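Local coordinates for ferredoxin--NADP reductase, apicoplast (Plasmodium falciparum, PDB 3JQR), which catalyses electron transfer between ferredoxin and NADP(H) in the apicoplast through a bound FAD, and may thereby serve isoprenoid precursor synthesis, at residues A[33-38]-A[117-122]; A[26-31]-A[219-224]; A[18-23]-A[143-148]. The protein carries 1 engineered substitution. One frame throughout, in Å; residues are numbered along the deposited sequence.

Contact 1 (A[33-38]-A[117-122]); sequences NEVYHL and AIKIHK. With FAD (flavin-adenine dinucleotide), chain B.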
loop_
_atom_site.group_PDB
_atom_site.type_symbol
_atom_site.label_atom_id
_atom_site.label_comp_id
_atom_site.label_asym_id
_atom_site.label_seq_id
_atom_site.Cartn_x
_atom_site.Cartn_y
_atom_site.Cartn_z
ATOM N N ASN A 33 -9.821 3.329 -15.510
ATOM C CA ASN A 33 -9.184 4.326 -14.659
ATOM C C ASN A 33 -9.618 5.738 -15.013
ATOM O O ASN A 33 -10.081 6.003 -16.122
ATOM C CB ASN A 33 -7.662 4.235 -14.774
ATOM C CG ASN A 33 -7.131 2.871 -14.404
ATOM O OD1 ASN A 33 -7.604 2.246 -13.459
ATOM N ND2 ASN A 33 -6.136 2.400 -15.150
ATOM N N GLU A 34 -9.465 6.641 -14.055
ATOM C CA GLU A 34 -9.605 8.061 -14.306
ATOM C C GLU A 34 -8.294 8.705 -13.878
ATOM O O GLU A 34 -7.915 8.634 -12.710
ATOM C CB GLU A 34 -10.780 8.637 -13.515
ATOM C CG GLU A 34 -11.033 10.116 -13.758
ATOM C CD GLU A 34 -12.299 10.610 -13.077
ATOM O OE1 GLU A 34 -12.732 11.745 -13.375
ATOM O OE2 GLU A 34 -12.864 9.865 -12.247
ATOM N N VAL A 35 -7.593 9.309 -14.833
ATOM C CA VAL A 35 -6.268 9.864 -14.574
ATOM C C VAL A 35 -6.101 11.223 -15.240
ATOM O O VAL A 35 -6.507 11.416 -16.387
ATOM C CB VAL A 35 -5.162 8.925 -15.090
ATOM C CG1 VAL A 35 -3.805 9.381 -14.591
ATOM C CG2 VAL A 35 -5.440 7.493 -14.662
ATOM N N TYR A 36 -5.498 12.162 -14.521
ATOM C CA TYR A 36 -5.327 13.509 -15.044
ATOM C C TYR A 36 -3.870 13.937 -15.127
ATOM O O TYR A 36 -3.095 13.768 -14.183
ATOM C CB TYR A 36 -6.106 14.529 -14.209
ATOM C CG TYR A 36 -7.605 14.397 -14.316
ATOM C CD1 TYR A 36 -8.348 13.883 -13.263
ATOM C CD2 TYR A 36 -8.280 14.784 -15.468
ATOM C CE1 TYR A 36 -9.718 13.759 -13.349
ATOM C CE2 TYR A 36 -9.656 14.663 -15.565
ATOM C CZ TYR A 36 -10.369 14.148 -14.500
ATOM O OH TYR A 36 -11.736 14.018 -14.578
ATOM N N HIS A 37 -3.515 14.492 -16.276
ATOM C CA HIS A 37 -2.273 15.216 -16.427
ATOM C C HIS A 37 -2.521 16.649 -15.974
ATOM O O HIS A 37 -3.504 17.275 -16.378
ATOM C CB HIS A 37 -1.830 15.194 -17.887
ATOM C CG HIS A 37 -0.590 15.986 -18.153
ATOM N ND1 HIS A 37 0.658 15.572 -17.742
ATOM C CD2 HIS A 37 -0.404 17.163 -18.795
ATOM C CE1 HIS A 37 1.559 16.463 -18.113
ATOM N NE2 HIS A 37 0.942 17.438 -18.755
ATOM N N LEU A 38 -1.643 17.162 -15.118
ATOM C CA LEU A 38 -1.766 18.531 -14.642
ATOM C C LEU A 38 -0.576 19.362 -15.096
ATOM O O LEU A 38 0.576 18.993 -14.863
ATOM C CB LEU A 38 -1.874 18.568 -13.117
ATOM C CG LEU A 38 -3.082 17.865 -12.496
ATOM C CD1 LEU A 38 -3.056 18.003 -10.981
ATOM C CD2 LEU A 38 -4.377 18.421 -13.064
ATOM N N ALA A 117 1.106 13.385 -13.065
ATOM C CA ALA A 117 0.029 12.492 -13.487
ATOM C C ALA A 117 -0.646 11.852 -12.273
ATOM O O ALA A 117 -0.004 11.144 -11.499
ATOM C CB ALA A 117 0.561 11.424 -14.434
ATOM N N ILE A 118 -1.944 12.097 -12.118
ATOM C CA ILE A 118 -2.648 11.691 -10.903
ATOM C C ILE A 118 -3.862 10.794 -11.154
ATOM O O ILE A 118 -4.841 11.214 -11.766
ATOM C CB ILE A 118 -3.087 12.927 -10.091
ATOM C CG1 ILE A 118 -1.878 13.811 -9.780
ATOM C CG2 ILE A 118 -3.796 12.504 -8.810
ATOM C CD1 ILE A 118 -2.211 15.038 -8.968
ATOM N N LYS A 119 -3.786 9.556 -10.673
ATOM C CA LYS A 119 -4.916 8.637 -10.738
ATOM C C LYS A 119 -5.957 8.994 -9.676
ATOM O O LYS A 119 -5.612 9.281 -8.531
ATOM C CB LYS A 119 -4.443 7.191 -10.555
ATOM C CG LYS A 119 -5.555 6.158 -10.610
ATOM C CD LYS A 119 -4.998 4.748 -10.716
ATOM C CE LYS A 119 -6.118 3.721 -10.811
ATOM N NZ LYS A 119 -5.598 2.324 -10.811
ATOM N N ILE A 120 -7.229 8.980 -10.060
ATOM C CA ILE A 120 -8.308 9.253 -9.118
ATOM C C ILE A 120 -8.677 7.993 -8.327
ATOM O O ILE A 120 -9.176 7.015 -8.884
ATOM C CB ILE A 120 -9.547 9.832 -9.826
ATOM C CG1 ILE A 120 -9.181 11.123 -10.564
ATOM C CG2 ILE A 120 -10.662 10.091 -8.828
ATOM C CD1 ILE A 120 -8.611 12.201 -9.667
ATOM N N HIS A 121 -8.418 8.034 -7.023
ATOM C CA HIS A 121 -8.590 6.886 -6.131
ATOM C C HIS A 121 -10.012 6.796 -5.571
ATOM O O HIS A 121 -10.469 7.688 -4.856
ATOM C CB HIS A 121 -7.555 6.970 -4.998
ATOM C CG HIS A 121 -7.672 5.895 -3.958
ATOM N ND1 HIS A 121 -6.926 4.736 -3.994
ATOM C CD2 HIS A 121 -8.411 5.829 -2.824
ATOM C CE1 HIS A 121 -7.218 3.993 -2.940
ATOM N NE2 HIS A 121 -8.116 4.634 -2.215
ATOM N N LYS A 122 -10.710 5.719 -5.929
ATOM C CA LYS A 122 -12.007 5.376 -5.348
ATOM C C LYS A 122 -11.984 3.882 -5.013
ATOM O O LYS A 122 -11.442 3.090 -5.782
ATOM C CB LYS A 122 -13.149 5.639 -6.336
ATOM C CG LYS A 122 -12.863 6.663 -7.422
ATOM C CD LYS A 122 -14.085 6.834 -8.323
ATOM C CE LYS A 122 -13.722 7.468 -9.661
ATOM N NZ LYS A 122 -12.957 6.536 -10.537
HETATM P PA FAD B . -6.137 8.504 0.539
HETATM O O1A FAD B . -4.750 8.708 1.009
HETATM O O2A FAD B . -7.234 9.262 1.175
HETATM O O5B FAD B . -6.474 6.937 0.627
HETATM C C5B FAD B . -5.712 5.998 -0.137
HETATM C C4B FAD B . -5.370 4.754 0.690
HETATM O O4B FAD B . -4.616 5.126 1.878
HETATM C C3B FAD B . -6.665 4.128 1.202
HETATM O O3B FAD B . -7.144 3.180 0.242
HETATM C C2B FAD B . -6.191 3.401 2.451
HETATM O O2B FAD B . -5.597 2.152 2.081
HETATM C C1B FAD B . -5.108 4.335 3.006
HETATM N N9A FAD B . -5.647 5.262 4.045
HETATM C C8A FAD B . -6.676 6.098 3.895
HETATM N N7A FAD B . -6.868 6.773 5.030
HETATM C C5A FAD B . -5.957 6.365 5.906
HETATM C C6A FAD B . -5.673 6.702 7.223
HETATM N N6A FAD B . -6.399 7.620 7.856
HETATM N N1A FAD B . -4.656 6.088 7.847
HETATM C C2A FAD B . -3.931 5.173 7.221
HETATM N N3A FAD B . -4.180 4.831 5.965
HETATM C C4A FAD B . -5.181 5.406 5.284
HETATM N N1 FAD B . -0.090 8.633 -7.294
HETATM C C2 FAD B . -0.442 9.016 -8.597
HETATM O O2 FAD B . -1.612 8.957 -8.980
HETATM N N3 FAD B . 0.549 9.475 -9.463
HETATM C C4 FAD B . 1.879 9.549 -9.035
HETATM O O4 FAD B . 2.746 9.954 -9.807
HETATM C C4X FAD B . 2.231 9.164 -7.748
HETATM N N5 FAD B . 3.569 9.235 -7.323
HETATM C C5X FAD B . 3.929 8.801 -6.037
HETATM C C6 FAD B . 5.259 8.816 -5.622
HETATM C C7 FAD B . 5.592 8.385 -4.340
HETATM C C7M FAD B . 7.051 8.397 -3.883
HETATM C C8 FAD B . 4.595 7.943 -3.472
HETATM C C8M FAD B . 4.951 7.470 -2.062
HETATM C C9 FAD B . 3.271 7.928 -3.887
HETATM C C9A FAD B . 2.944 8.356 -5.168
HETATM N N10 FAD B . 1.612 8.335 -5.579
HETATM C C10 FAD B . 1.252 8.708 -6.879
HETATM C "C1'" FAD B . 0.568 7.977 -4.614
HETATM C "C2'" FAD B . -0.234 9.235 -4.316
HETATM O "O2'" FAD B . 0.286 9.834 -3.129
HETATM C "C3'" FAD B . -1.711 8.897 -4.139
HETATM O "O3'" FAD B . -2.531 9.903 -4.747
HETATM C "C4'" FAD B . -2.023 8.824 -2.660
HETATM O "O4'" FAD B . -1.247 7.775 -2.068
HETATM C "C5'" FAD B . -3.519 8.605 -2.437
HETATM O "O5'" FAD B . -4.048 9.723 -1.729
HETATM P P FAD B . -5.617 10.056 -1.752
HETATM O O1P FAD B . -5.850 11.225 -0.877
HETATM O O2P FAD B . -6.107 10.084 -3.141
HETATM O O3P FAD B . -6.228 8.738 -1.044
HETATM O O HOH W 1 -6.914 0.063 -12.433
#

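Contact 2 (A[26-31]-A[219-224]); sequences LVRPNS and NEDSIL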
loop_
_atom_site.group_PDB
_atom_site.type_symbol
_atom_site.label_atom_id
_atom_site.label_comp_id
_atom_site.label_asym_id
_atom_site.label_seq_id
_atom_site.Cartn_x
_atom_site.Cartn_y
_atom_site.Cartn_z
ATOM N N LEU A 26 -5.709 11.590 -19.158
ATOM C CA LEU A 26 -4.604 10.885 -19.810
ATOM C C LEU A 26 -4.999 9.567 -20.476
ATOM O O LEU A 26 -4.247 9.031 -21.291
ATOM C CB LEU A 26 -3.473 10.628 -18.815
ATOM C CG LEU A 26 -2.416 11.721 -18.698
ATOM C CD1 LEU A 26 -1.295 11.271 -17.773
ATOM C CD2 LEU A 26 -1.873 12.053 -20.080
ATOM N N VAL A 27 -6.168 9.042 -20.129
ATOM C CA VAL A 27 -6.599 7.751 -20.657
ATOM C C VAL A 27 -7.678 7.906 -21.727
ATOM O O VAL A 27 -8.393 8.907 -21.756
ATOM C CB VAL A 27 -7.108 6.821 -19.534
ATOM C CG1 VAL A 27 -5.989 6.519 -18.549
ATOM C CG2 VAL A 27 -8.296 7.449 -18.821
ATOM N N ARG A 28 -7.776 6.917 -22.611
ATOM C CA ARG A 28 -8.811 6.899 -23.642
ATOM C C ARG A 28 -10.085 6.244 -23.091
ATOM O O ARG A 28 -10.069 5.680 -21.998
ATOM C CB ARG A 28 -8.310 6.187 -24.906
ATOM C CG ARG A 28 -7.409 7.040 -25.813
ATOM C CD ARG A 28 -6.056 7.361 -25.172
ATOM N NE ARG A 28 -5.225 6.173 -24.982
ATOM C CZ ARG A 28 -4.135 6.138 -24.219
ATOM N NH1 ARG A 28 -3.743 7.225 -23.567
ATOM N NH2 ARG A 28 -3.439 5.015 -24.101
ATOM N N PRO A 29 -11.196 6.319 -23.841
ATOM C CA PRO A 29 -12.506 5.947 -23.292
ATOM C C PRO A 29 -12.667 4.514 -22.773
ATOM O O PRO A 29 -13.515 4.273 -21.917
ATOM C CB PRO A 29 -13.463 6.192 -24.467
ATOM C CG PRO A 29 -12.765 7.195 -25.316
ATOM C CD PRO A 29 -11.307 6.848 -25.212
ATOM N N ASN A 30 -11.886 3.567 -23.282
ATOM C CA ASN A 30 -12.033 2.178 -22.841
ATOM C C ASN A 30 -11.302 1.866 -21.535
ATOM O O ASN A 30 -11.345 0.738 -21.040
ATOM C CB ASN A 30 -11.622 1.200 -23.944
ATOM C CG ASN A 30 -12.718 0.988 -24.973
ATOM O OD1 ASN A 30 -12.502 1.160 -26.174
ATOM N ND2 ASN A 30 -13.907 0.622 -24.502
ATOM N N SER A 31 -10.637 2.870 -20.975
ATOM C CA SER A 31 -9.964 2.694 -19.696
ATOM C C SER A 31 -10.957 2.816 -18.547
ATOM O O SER A 31 -11.812 3.698 -18.553
ATOM C CB SER A 31 -8.840 3.719 -19.527
ATOM O OG SER A 31 -8.118 3.481 -18.332
ATOM N N ASN A 219 -5.404 -2.008 -19.824
ATOM C CA ASN A 219 -5.513 -2.282 -21.255
ATOM C C ASN A 219 -4.837 -1.192 -22.088
ATOM O O ASN A 219 -4.188 -0.300 -21.543
ATOM C CB ASN A 219 -6.979 -2.448 -21.662
ATOM C CG ASN A 219 -7.795 -1.197 -21.415
ATOM O OD1 ASN A 219 -7.257 -0.160 -21.022
ATOM N ND2 ASN A 219 -9.100 -1.283 -21.647
ATOM N N GLU A 220 -4.991 -1.265 -23.406
ATOM C CA GLU A 220 -4.336 -0.313 -24.303
ATOM C C GLU A 220 -4.685 1.138 -23.966
ATOM O O GLU A 220 -3.802 1.993 -23.883
ATOM C CB GLU A 220 -4.674 -0.626 -25.766
ATOM C CG GLU A 220 -4.104 0.370 -26.765
ATOM C CD GLU A 220 -4.036 -0.185 -28.178
ATOM O OE1 GLU A 220 -3.833 -1.408 -28.331
ATOM O OE2 GLU A 220 -4.179 0.603 -29.135
ATOM N N ASP A 221 -5.974 1.404 -23.763
ATOM C CA ASP A 221 -6.455 2.752 -23.459
ATOM C C ASP A 221 -6.029 3.270 -22.080
ATOM O O ASP A 221 -6.350 4.399 -21.715
ATOM C CB ASP A 221 -7.981 2.815 -23.587
ATOM C CG ASP A 221 -8.444 2.902 -25.029
ATOM O OD1 ASP A 221 -7.646 2.578 -25.934
ATOM O OD2 ASP A 221 -9.608 3.297 -25.257
ATOM N N SER A 222 -5.308 2.448 -21.322
ATOM C CA SER A 222 -4.868 2.830 -19.981
ATOM C C SER A 222 -3.393 3.216 -19.942
ATOM O O SER A 222 -2.879 3.615 -18.900
ATOM C CB SER A 222 -5.130 1.697 -18.983
ATOM O OG SER A 222 -6.515 1.443 -18.854
ATOM N N ILE A 223 -2.711 3.084 -21.075
ATOM C CA ILE A 223 -1.311 3.481 -21.166
ATOM C C ILE A 223 -1.180 4.991 -21.003
ATOM O O ILE A 223 -1.663 5.752 -21.833
ATOM C CB ILE A 223 -0.688 3.062 -22.516
ATOM C CG1 ILE A 223 -0.809 1.547 -22.710
ATOM C CG2 ILE A 223 0.772 3.513 -22.595
ATOM C CD1 ILE A 223 -0.268 1.053 -24.038
ATOM N N LEU A 224 -0.533 5.422 -19.927
ATOM C CA LEU A 224 -0.332 6.846 -19.694
ATOM C C LEU A 224 0.818 7.368 -20.547
ATOM O O LEU A 224 1.781 6.648 -20.813
ATOM C CB LEU A 224 -0.072 7.115 -18.214
ATOM C CG LEU A 224 -1.084 6.477 -17.263
ATOM C CD1 LEU A 224 -0.670 6.683 -15.819
ATOM C CD2 LEU A 224 -2.489 7.020 -17.513
HETATM O O HOH W 2 -1.446 8.996 -22.249
HETATM O O HOH W 3 -4.851 4.039 -26.409
#

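Contact 3 (A[18-23]-A[143-148]); sequences CKIVDK and KNLKIN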
loop_
_atom_site.group_PDB
_atom_site.type_symbol
_atom_site.label_atom_id
_atom_site.label_comp_id
_atom_site.label_asym_id
_atom_site.label_seq_id
_atom_site.Cartn_x
_atom_site.Cartn_y
_atom_site.Cartn_z
ATOM N N CYS A 18 1.426 27.894 -6.595
ATOM C CA CYS A 18 1.445 27.672 -8.037
ATOM C C CYS A 18 0.060 27.781 -8.653
ATOM O O CYS A 18 -0.935 27.971 -7.957
ATOM C CB CYS A 18 2.029 26.296 -8.363
ATOM S SG CYS A 18 3.670 26.003 -7.687
ATOM N N LYS A 19 0.008 27.634 -9.970
ATOM C CA LYS A 19 -1.228 27.794 -10.708
ATOM C C LYS A 19 -1.378 26.638 -11.690
ATOM O O LYS A 19 -0.401 26.194 -12.293
ATOM C CB LYS A 19 -1.203 29.131 -11.453
ATOM C CG LYS A 19 -2.561 29.783 -11.668
ATOM C CD LYS A 19 -2.415 31.303 -11.682
ATOM C CE LYS A 19 -3.647 31.991 -12.246
ATOM N NZ LYS A 19 -3.736 31.848 -13.728
ATOM N N ILE A 20 -2.602 26.146 -11.831
ATOM C CA ILE A 20 -2.912 25.112 -12.805
ATOM C C ILE A 20 -3.191 25.765 -14.154
ATOM O O ILE A 20 -4.078 26.613 -14.262
ATOM C CB ILE A 20 -4.155 24.306 -12.382
ATOM C CG1 ILE A 20 -3.876 23.525 -11.096
ATOM C CG2 ILE A 20 -4.587 23.363 -13.495
ATOM C CD1 ILE A 20 -2.937 22.358 -11.279
ATOM N N VAL A 21 -2.432 25.384 -15.176
ATOM C CA VAL A 21 -2.661 25.899 -16.523
ATOM C C VAL A 21 -3.412 24.896 -17.390
ATOM O O VAL A 21 -4.191 25.280 -18.262
ATOM C CB VAL A 21 -1.352 26.311 -17.225
ATOM C CG1 VAL A 21 -0.929 27.703 -16.789
ATOM C CG2 VAL A 21 -0.255 25.297 -16.954
ATOM N N ASP A 22 -3.187 23.610 -17.150
ATOM C CA ASP A 22 -3.880 22.590 -17.921
ATOM C C ASP A 22 -4.264 21.385 -17.073
ATOM O O ASP A 22 -3.528 20.981 -16.172
ATOM C CB ASP A 22 -3.030 22.146 -19.113
ATOM C CG ASP A 22 -3.864 21.868 -20.350
ATOM O OD1 ASP A 22 -5.098 22.052 -20.290
ATOM O OD2 ASP A 22 -3.283 21.473 -21.383
ATOM N N LYS A 23 -5.431 20.825 -17.367
ATOM C CA LYS A 23 -5.862 19.580 -16.760
ATOM C C LYS A 23 -6.504 18.716 -17.833
ATOM O O LYS A 23 -7.610 19.001 -18.295
ATOM C CB LYS A 23 -6.846 19.843 -15.621
ATOM C CG LYS A 23 -7.316 18.592 -14.893
ATOM C CD LYS A 23 -8.212 18.962 -13.725
ATOM C CE LYS A 23 -8.884 17.743 -13.121
ATOM N NZ LYS A 23 -9.996 18.144 -12.216
ATOM N N LYS A 143 -9.944 16.077 -8.350
ATOM C CA LYS A 143 -11.136 15.878 -9.170
ATOM C C LYS A 143 -11.883 17.190 -9.413
ATOM O O LYS A 143 -12.416 17.420 -10.499
ATOM C CB LYS A 143 -12.065 14.872 -8.486
ATOM C CG LYS A 143 -12.608 13.779 -9.391
ATOM C CD LYS A 143 -13.777 14.247 -10.237
ATOM C CE LYS A 143 -14.423 13.059 -10.936
ATOM N NZ LYS A 143 -15.259 13.468 -12.099
ATOM N N ASN A 144 -11.919 18.046 -8.398
ATOM C CA ASN A 144 -12.681 19.293 -8.478
ATOM C C ASN A 144 -11.836 20.515 -8.806
ATOM O O ASN A 144 -12.331 21.641 -8.821
ATOM C CB ASN A 144 -13.446 19.527 -7.181
ATOM C CG ASN A 144 -14.535 18.508 -6.967
ATOM O OD1 ASN A 144 -15.191 18.070 -7.915
ATOM N ND2 ASN A 144 -14.740 18.119 -5.716
ATOM N N LEU A 145 -10.559 20.283 -9.067
ATOM C CA LEU A 145 -9.654 21.345 -9.450
ATOM C C LEU A 145 -10.011 21.833 -10.850
ATOM O O LEU A 145 -10.394 21.042 -11.712
ATOM C CB LEU A 145 -8.229 20.809 -9.433
ATOM C CG LEU A 145 -7.097 21.773 -9.094
ATOM C CD1 LEU A 145 -7.365 22.429 -7.750
ATOM C CD2 LEU A 145 -5.786 20.996 -9.054
ATOM N N LYS A 146 -9.898 23.137 -11.072
ATOM C CA LYS A 146 -10.158 23.716 -12.383
ATOM C C LYS A 146 -8.914 24.460 -12.822
ATOM O O LYS A 146 -8.051 24.763 -11.996
ATOM C CB LYS A 146 -11.352 24.666 -12.321
ATOM C CG LYS A 146 -12.667 23.954 -12.055
ATOM C CD LYS A 146 -13.807 24.943 -11.843
ATOM C CE LYS A 146 -15.105 24.186 -11.598
ATOM N NZ LYS A 146 -16.276 25.098 -11.505
ATOM N N ILE A 147 -8.796 24.759 -14.109
ATOM C CA ILE A 147 -7.583 25.423 -14.551
ATOM C C ILE A 147 -7.532 26.846 -14.009
ATOM O O ILE A 147 -8.558 27.517 -13.877
ATOM C CB ILE A 147 -7.404 25.406 -16.089
ATOM C CG1 ILE A 147 -7.778 26.761 -16.701
ATOM C CG2 ILE A 147 -8.214 24.273 -16.717
ATOM C CD1 ILE A 147 -7.629 26.750 -18.228
ATOM N N ASN A 148 -6.326 27.289 -13.679
ATOM C CA ASN A 148 -6.122 28.604 -13.090
ATOM C C ASN A 148 -6.347 28.634 -11.582
ATOM O O ASN A 148 -6.243 29.689 -10.957
ATOM C CB ASN A 148 -7.000 29.652 -13.772
ATOM C CG ASN A 148 -6.239 30.471 -14.797
ATOM O OD1 ASN A 148 -5.041 30.274 -15.003
ATOM N ND2 ASN A 148 -6.932 31.401 -15.442
#

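Contact 1 (A[33-38]-A[117-122])
Tyr36 and Ile118 form a hydrogen-bonded antiparallel pair, Tyr36 N giving to Ile118 O (3.0 Å) and Ile118 N to Tyr36 O (2.9 Å). Beyond it Ile120 N meets Glu34 O at 2.8 Å, almost straight at hydrogen (173°). Strand 114-119 lies at the border of the antiparallel sheet of the FAD-binding domain, and its other edge serves the flavin: Ala117 O accepts from FAD N3 (2.7 Å), while Lys119 N gives to FAD O2 (2.8 Å). On one face of the sheet Ile120 sets CG1 obliquely against the Tyr36 ring and CD1 at the ring edge in its plane; branched aliphatics suit this buried side, where Ile118 CD1 also meets Leu38 CD1 (3.7 Å). Tyr36 OH donates a hydrogen bond to Glu34 OE1, on the anti lone pair. Glu34 OE2 makes a long ion pair with Lys122 NZ. On the opposite face Lys119, CG anti to its backbone N (chi1 -180°) and the chain fully extended, reaches past Val35 to a weak bond from NZ to Asn33 OD1 (3.3 Å), with a bridging water. Lys119 also belongs to the NADP(+) site. The acceptor and donor of the strand edge thus match the uracil-like edge of the flavin, and the N-H at O2 would probably help stabilise negative charge on the reduced isoalloxazine.

Contact 2 (A[26-31]-A[219-224])
Arg28 N bonds to Asp221 O (3.0 Å) where a type I beta turn, Arg28 to Ser31, lies against the short 3-10 turn 220-222. The pairing joins the FAD-binding and NAD-binding domains of this reductase. Asp221 is central: its carboxylate tucks under the beta turn, OD2 taking Asn30 N on its anti lone pair (3.0 Å), while its backbone O lies over the centre of one face of the Arg28 guanidinium. The arginine chain, bent at chi2 and chi3 (68° and 66°), takes Ile223 O between its two terminal nitrogens, NH1 at 3.1 Å and NH2 at 3.0 Å, with Ile223 O close to the guanidinium plane. Arginine suits the place because its flat end offers N-H groups on two nitrogens to one carbonyl oxygen. Arg28 NE reaches Asp221 OD1 through a water. At one end Leu224 CD2 touches Val27 CG1 (3.7 Å) and Leu26 CB. At the other, small polar residues suit a relay of bonds: Asn33 N gives to Ser31 OG, Ser31 OG to Ser222 OG (2.6 Å), and Ser222 OG to Asn219 OD1. The same amide turns ND2 to Asn30 O, 3.1 Å away and in the amide plane.

Contact 3 (A[18-23]-A[143-148])
Lys19 brings NZ over one face of the Asn148 carboxamide at its oxygen end, well out of the amide plane; the modelled 2.4 Å from NZ to OD1 is too short to be trusted in detail. Asn148 N likewise lies doubtfully close to Ile20 O. Lys23 NZ lies beside the carbonyls of two further peptide planes: it bonds to Leu145 O (3.0 Å), tilted 18° from that carbonyl plane, and weakly to Lys143 O (3.1 Å). Its chain leaves the backbone trans to N (chi1 -178°), stays extended at each later torsion and spans the whole way from the strand to the C-terminal end of helix 137-143, where Ile142 O, just before the segment 143-148, is its main acceptor. Lys23 also makes a cation-pi contact with Tyr36. Between the polar ends the side chains of Ile20 and Leu145 meet at a slant, CG1 against CD2 (3.8 Å), and both residues touch Ile151, so bulky aliphatics suit this spot. Ile147 lays CD1 against Val21 O (3.7 Å), close to the classic beta bulge in which Val21 and Asp22 face Glu39. Asn148 has a positive phi (83°), a conformation asparagine tolerates well, as the loop turns into strand 150-157. A lysine among carbonyls at a helix C-terminus would probably be favoured in its charged form, which would help to hold the helix end to the strand.

In the fold
None of the three lies wholly in the core: contacts 1 and 2 are partly buried, contact 3 is at the surface. Contacts 1 and 3 share one antiparallel sheet, through neighbouring strands 35-41 and 16-25, and also meet where Leu38 packs on Lys23. Contact 2 adjoins contact 1 through a probable backbone bond between Leu26 and Val35, but reaches across to the other domain. Chemistry follows place. Strand pairing in contact 1 presents backbone groups to a cofactor; contact 2, between loops, relies on an arginine, a carboxylate and hydroxyls; contact 3 joins strand to loop by lysine-carbonyl bonds around a small aliphatic patch.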